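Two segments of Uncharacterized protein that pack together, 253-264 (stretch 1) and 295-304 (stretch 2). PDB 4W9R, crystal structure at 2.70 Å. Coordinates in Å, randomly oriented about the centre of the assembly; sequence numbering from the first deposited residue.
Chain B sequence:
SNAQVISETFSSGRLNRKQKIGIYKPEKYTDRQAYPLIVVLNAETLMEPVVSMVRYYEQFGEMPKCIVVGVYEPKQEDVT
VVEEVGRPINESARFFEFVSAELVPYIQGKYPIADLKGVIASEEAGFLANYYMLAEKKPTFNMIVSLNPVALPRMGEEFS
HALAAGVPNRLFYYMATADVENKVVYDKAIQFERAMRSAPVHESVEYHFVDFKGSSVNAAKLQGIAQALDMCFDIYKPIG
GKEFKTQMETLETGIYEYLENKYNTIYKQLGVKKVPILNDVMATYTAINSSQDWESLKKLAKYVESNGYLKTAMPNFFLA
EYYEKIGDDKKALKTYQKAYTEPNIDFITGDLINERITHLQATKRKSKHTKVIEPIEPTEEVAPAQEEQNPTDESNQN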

# COMPACT_ATOMS: atom_id res chain seq x y z
N THR B 253 20.57 29.49 -19.80
CA THR B 253 21.78 29.33 -19.00
C THR B 253 21.45 28.74 -17.63
O THR B 253 20.28 28.47 -17.33
N GLY B 254 22.47 28.54 -16.81
CA GLY B 254 22.30 28.01 -15.47
C GLY B 254 21.74 26.60 -15.44
O GLY B 254 21.01 26.23 -14.52
N ILE B 255 22.09 25.80 -16.44
CA ILE B 255 21.58 24.44 -16.57
C ILE B 255 22.25 23.50 -15.57
O ILE B 255 21.59 22.65 -14.97
N TYR B 256 23.56 23.64 -15.40
CA TYR B 256 24.28 22.86 -14.40
C TYR B 256 23.72 23.12 -13.01
O TYR B 256 23.63 22.22 -12.18
N GLU B 257 23.34 24.37 -12.76
CA GLU B 257 22.80 24.78 -11.47
C GLU B 257 21.51 24.03 -11.13
O GLU B 257 21.24 23.77 -9.96
N TYR B 258 20.74 23.68 -12.16
CA TYR B 258 19.51 22.92 -11.95
C TYR B 258 19.83 21.55 -11.36
O TYR B 258 19.20 21.12 -10.39
N LEU B 259 20.81 20.87 -11.95
CA LEU B 259 21.23 19.56 -11.47
C LEU B 259 21.80 19.64 -10.06
O LEU B 259 21.50 18.80 -9.21
N GLU B 260 22.63 20.65 -9.83
CA GLU B 260 23.28 20.82 -8.53
C GLU B 260 22.27 21.16 -7.45
O GLU B 260 22.31 20.59 -6.36
N ASN B 261 21.37 22.09 -7.75
CA ASN B 261 20.33 22.49 -6.81
C ASN B 261 19.46 21.31 -6.39
O ASN B 261 19.09 21.19 -5.23
N LYS B 262 19.15 20.44 -7.35
CA LYS B 262 18.34 19.26 -7.08
C LYS B 262 19.00 18.36 -6.05
O LYS B 262 18.38 17.95 -5.08
N TYR B 263 20.28 18.05 -6.27
CA TYR B 263 21.00 17.15 -5.38
C TYR B 263 21.37 17.83 -4.07
O TYR B 263 21.57 17.16 -3.05
N ASN B 264 21.46 19.15 -4.09
CA ASN B 264 21.63 19.91 -2.85
C ASN B 264 20.35 19.88 -2.03
O ASN B 264 20.39 19.73 -0.80
N GLU B 295 29.29 27.01 -20.24
CA GLU B 295 29.84 27.28 -18.92
C GLU B 295 29.35 26.20 -17.96
O GLU B 295 30.05 25.84 -17.01
N SER B 296 28.15 25.69 -18.23
CA SER B 296 27.59 24.61 -17.44
C SER B 296 28.34 23.31 -17.70
O SER B 296 28.48 22.47 -16.81
N LEU B 297 28.83 23.15 -18.92
CA LEU B 297 29.55 21.94 -19.31
C LEU B 297 30.86 21.80 -18.53
O LEU B 297 31.23 20.70 -18.12
N LYS B 298 31.55 22.91 -18.33
CA LYS B 298 32.80 22.92 -17.58
C LYS B 298 32.55 22.55 -16.12
O LYS B 298 33.28 21.75 -15.54
N LYS B 299 31.51 23.13 -15.55
CA LYS B 299 31.15 22.88 -14.16
C LYS B 299 30.58 21.48 -13.98
O LYS B 299 30.71 20.87 -12.91
N LEU B 300 29.95 20.96 -15.03
CA LEU B 300 29.41 19.60 -15.00
C LEU B 300 30.53 18.57 -14.99
O LEU B 300 30.44 17.54 -14.32
N ALA B 301 31.60 18.87 -15.72
CA ALA B 301 32.75 17.97 -15.81
C ALA B 301 33.41 17.79 -14.45
O ALA B 301 33.77 16.67 -14.07
N LYS B 302 33.58 18.88 -13.72
CA LYS B 302 34.24 18.83 -12.42
C LYS B 302 33.31 18.24 -11.37
O LYS B 302 33.75 17.64 -10.40
N TYR B 303 32.00 18.41 -11.58
CA TYR B 303 31.00 17.90 -10.65
C TYR B 303 30.95 16.38 -10.67
O TYR B 303 30.93 15.75 -9.61
N VAL B 304 30.92 15.80 -11.86
CA VAL B 304 30.86 14.34 -11.97
C VAL B 304 32.20 13.73 -11.62
O VAL B 304 32.27 12.58 -11.17

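Two helices, 36° apart in direction, pack with their axes 8.9 Å apart at closest approach. Along stretch 2, Glu-295 makes no contact. Ser-296 (chi1 m) points toward stretch 1, near its first helical turn. Ser-296 OG accepts a hydrogen bond from Tyr-256 N at 3.2 Å, nearly straight, and a weak one from Ile-255 N at 3.4 Å. The backbones come close here: Ser-296 CA lies 4.8 Å from Tyr-256 CA. Leu-297 points away, and Lys-298 is out of reach.

Lys-299 (m, t, m, t) points toward stretch 1 and does two jobs. Lys-299 CB covers one face of the Tyr-256 ring, 3.8 Å from the centroid. Lys-299 NZ forms a salt bridge with Glu-257 OE2 at 2.7 Å. Leu-300 (t, p) points sideways, and Leu-300 CD1 meets Leu-259 CD2 at 3.8 Å. Ala-301 and Lys-302 make no contact.

Tyr-303 (chi1 t) points toward stretch 1. Its face receives the edge of Tyr-256 (chi1 t), with planes at 73°. Tyr-303 OH lies 3.6 Å from Tyr-263 CB. Tyr-256 is thus a knob among Ser-296, Lys-299, Leu-300 and Tyr-303. A water lies 3.1 Å from Tyr-256 OH and donates to Lys-299 O at 3.0 Å, bridging the helices. Val-304 makes no contact.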

# COMPACT_ATOMS: atom_id res chain seq x y z
CB THR B 253 22.51 30.68 -18.79
OG1 THR B 253 21.61 31.63 -18.19
CG2 THR B 253 23.00 31.23 -20.12
CB ILE B 255 21.76 23.91 -18.00
CG1 ILE B 255 20.91 24.74 -18.96
CG2 ILE B 255 21.39 22.44 -18.09
CD1 ILE B 255 20.82 24.16 -20.35
CB TYR B 256 25.77 23.17 -14.43
CG TYR B 256 26.48 22.79 -13.14
CD1 TYR B 256 26.80 21.47 -12.87
CD2 TYR B 256 26.82 23.75 -12.20
CE1 TYR B 256 27.43 21.11 -11.70
CE2 TYR B 256 27.46 23.41 -11.02
CZ TYR B 256 27.76 22.09 -10.78
OH TYR B 256 28.40 21.73 -9.61
CB GLU B 257 22.55 26.29 -11.44
CG GLU B 257 23.78 27.13 -11.12
CD GLU B 257 24.84 27.07 -12.21
OE1 GLU B 257 24.49 26.76 -13.37
OE2 GLU B 257 26.02 27.33 -11.90
CB TYR B 258 18.74 22.76 -13.26
CG TYR B 258 17.38 22.11 -13.10
CD1 TYR B 258 16.26 22.88 -12.79
CD2 TYR B 258 17.22 20.74 -13.24
CE1 TYR B 258 15.02 22.30 -12.64
CE2 TYR B 258 15.98 20.15 -13.08
CZ TYR B 258 14.88 20.93 -12.78
OH TYR B 258 13.64 20.35 -12.63
CB LEU B 259 22.26 18.94 -12.42
CG LEU B 259 22.86 17.59 -12.00
CD1 LEU B 259 21.79 16.51 -11.99
CD2 LEU B 259 24.01 17.20 -12.91
CB GLU B 260 24.35 21.91 -8.60
CG GLU B 260 25.20 22.02 -7.35
CD GLU B 260 26.14 23.21 -7.38
OE1 GLU B 260 25.75 24.26 -7.93
OE2 GLU B 260 27.26 23.10 -6.84
CB ASN B 261 19.46 23.59 -7.41
CG ASN B 261 18.30 23.97 -6.52
OD1 ASN B 261 18.46 24.75 -5.58
ND2 ASN B 261 17.12 23.43 -6.81
CB LYS B 262 18.07 18.48 -8.37
CG LYS B 262 17.31 17.18 -8.15
CD LYS B 262 17.07 16.46 -9.46
CE LYS B 262 16.41 15.10 -9.24
NZ LYS B 262 15.05 15.22 -8.64
CB TYR B 263 22.23 16.59 -6.08
CG TYR B 263 21.90 15.42 -6.98
CD1 TYR B 263 21.31 15.63 -8.23
CD2 TYR B 263 22.15 14.11 -6.58
CE1 TYR B 263 21.00 14.56 -9.05
CE2 TYR B 263 21.84 13.04 -7.40
CZ TYR B 263 21.26 13.27 -8.63
OH TYR B 263 20.95 12.21 -9.45
CB ASN B 264 22.03 21.36 -3.15
CG ASN B 264 23.48 21.48 -3.58
OD1 ASN B 264 24.31 20.63 -3.28
ND2 ASN B 264 23.79 22.56 -4.29
CB GLU B 295 29.45 28.68 -18.44
CG GLU B 295 30.46 29.30 -17.48
CD GLU B 295 31.83 29.49 -18.11
OE1 GLU B 295 31.91 29.67 -19.34
OE2 GLU B 295 32.83 29.44 -17.36
CB SER B 296 26.10 24.42 -17.77
OG SER B 296 25.33 25.52 -17.29
CB LEU B 297 29.83 21.94 -20.81
CG LEU B 297 30.55 20.72 -21.38
CD1 LEU B 297 29.75 19.45 -21.10
CD2 LEU B 297 30.78 20.88 -22.87
CB LYS B 298 33.48 24.28 -17.67
CG LYS B 298 34.86 24.34 -17.02
CD LYS B 298 35.40 25.76 -17.01
CE LYS B 298 36.88 25.80 -16.63
NZ LYS B 298 37.13 25.22 -15.28
CB LYS B 299 30.16 23.93 -13.66
CG LYS B 299 30.78 25.32 -13.50
CD LYS B 299 29.77 26.35 -13.01
CE LYS B 299 28.78 26.72 -14.10
NZ LYS B 299 27.93 27.88 -13.71
CB LEU B 300 28.49 19.36 -16.20
CG LEU B 300 27.89 17.95 -16.33
CD1 LEU B 300 27.03 17.61 -15.12
CD2 LEU B 300 27.09 17.83 -17.61
CB ALA B 301 33.75 18.50 -16.82
CB LYS B 302 34.71 20.22 -12.00
CG LYS B 302 35.77 20.21 -10.91
CD LYS B 302 36.46 21.56 -10.77
CE LYS B 302 37.61 21.50 -9.77
NZ LYS B 302 38.34 22.79 -9.67
CB TYR B 303 29.63 18.48 -10.99
CG TYR B 303 28.52 17.98 -10.09
CD1 TYR B 303 28.44 18.38 -8.76
CD2 TYR B 303 27.54 17.12 -10.58
CE1 TYR B 303 27.42 17.93 -7.94
CE2 TYR B 303 26.52 16.67 -9.76
CZ TYR B 303 26.46 17.07 -8.45
OH TYR B 303 25.45 16.62 -7.63
CB VAL B 304 30.42 13.90 -13.39
CG1 VAL B 304 29.01 14.37 -13.68
CG2 VAL B 304 31.39 14.42 -14.44
O HOH W 1 31.44 21.94 -10.15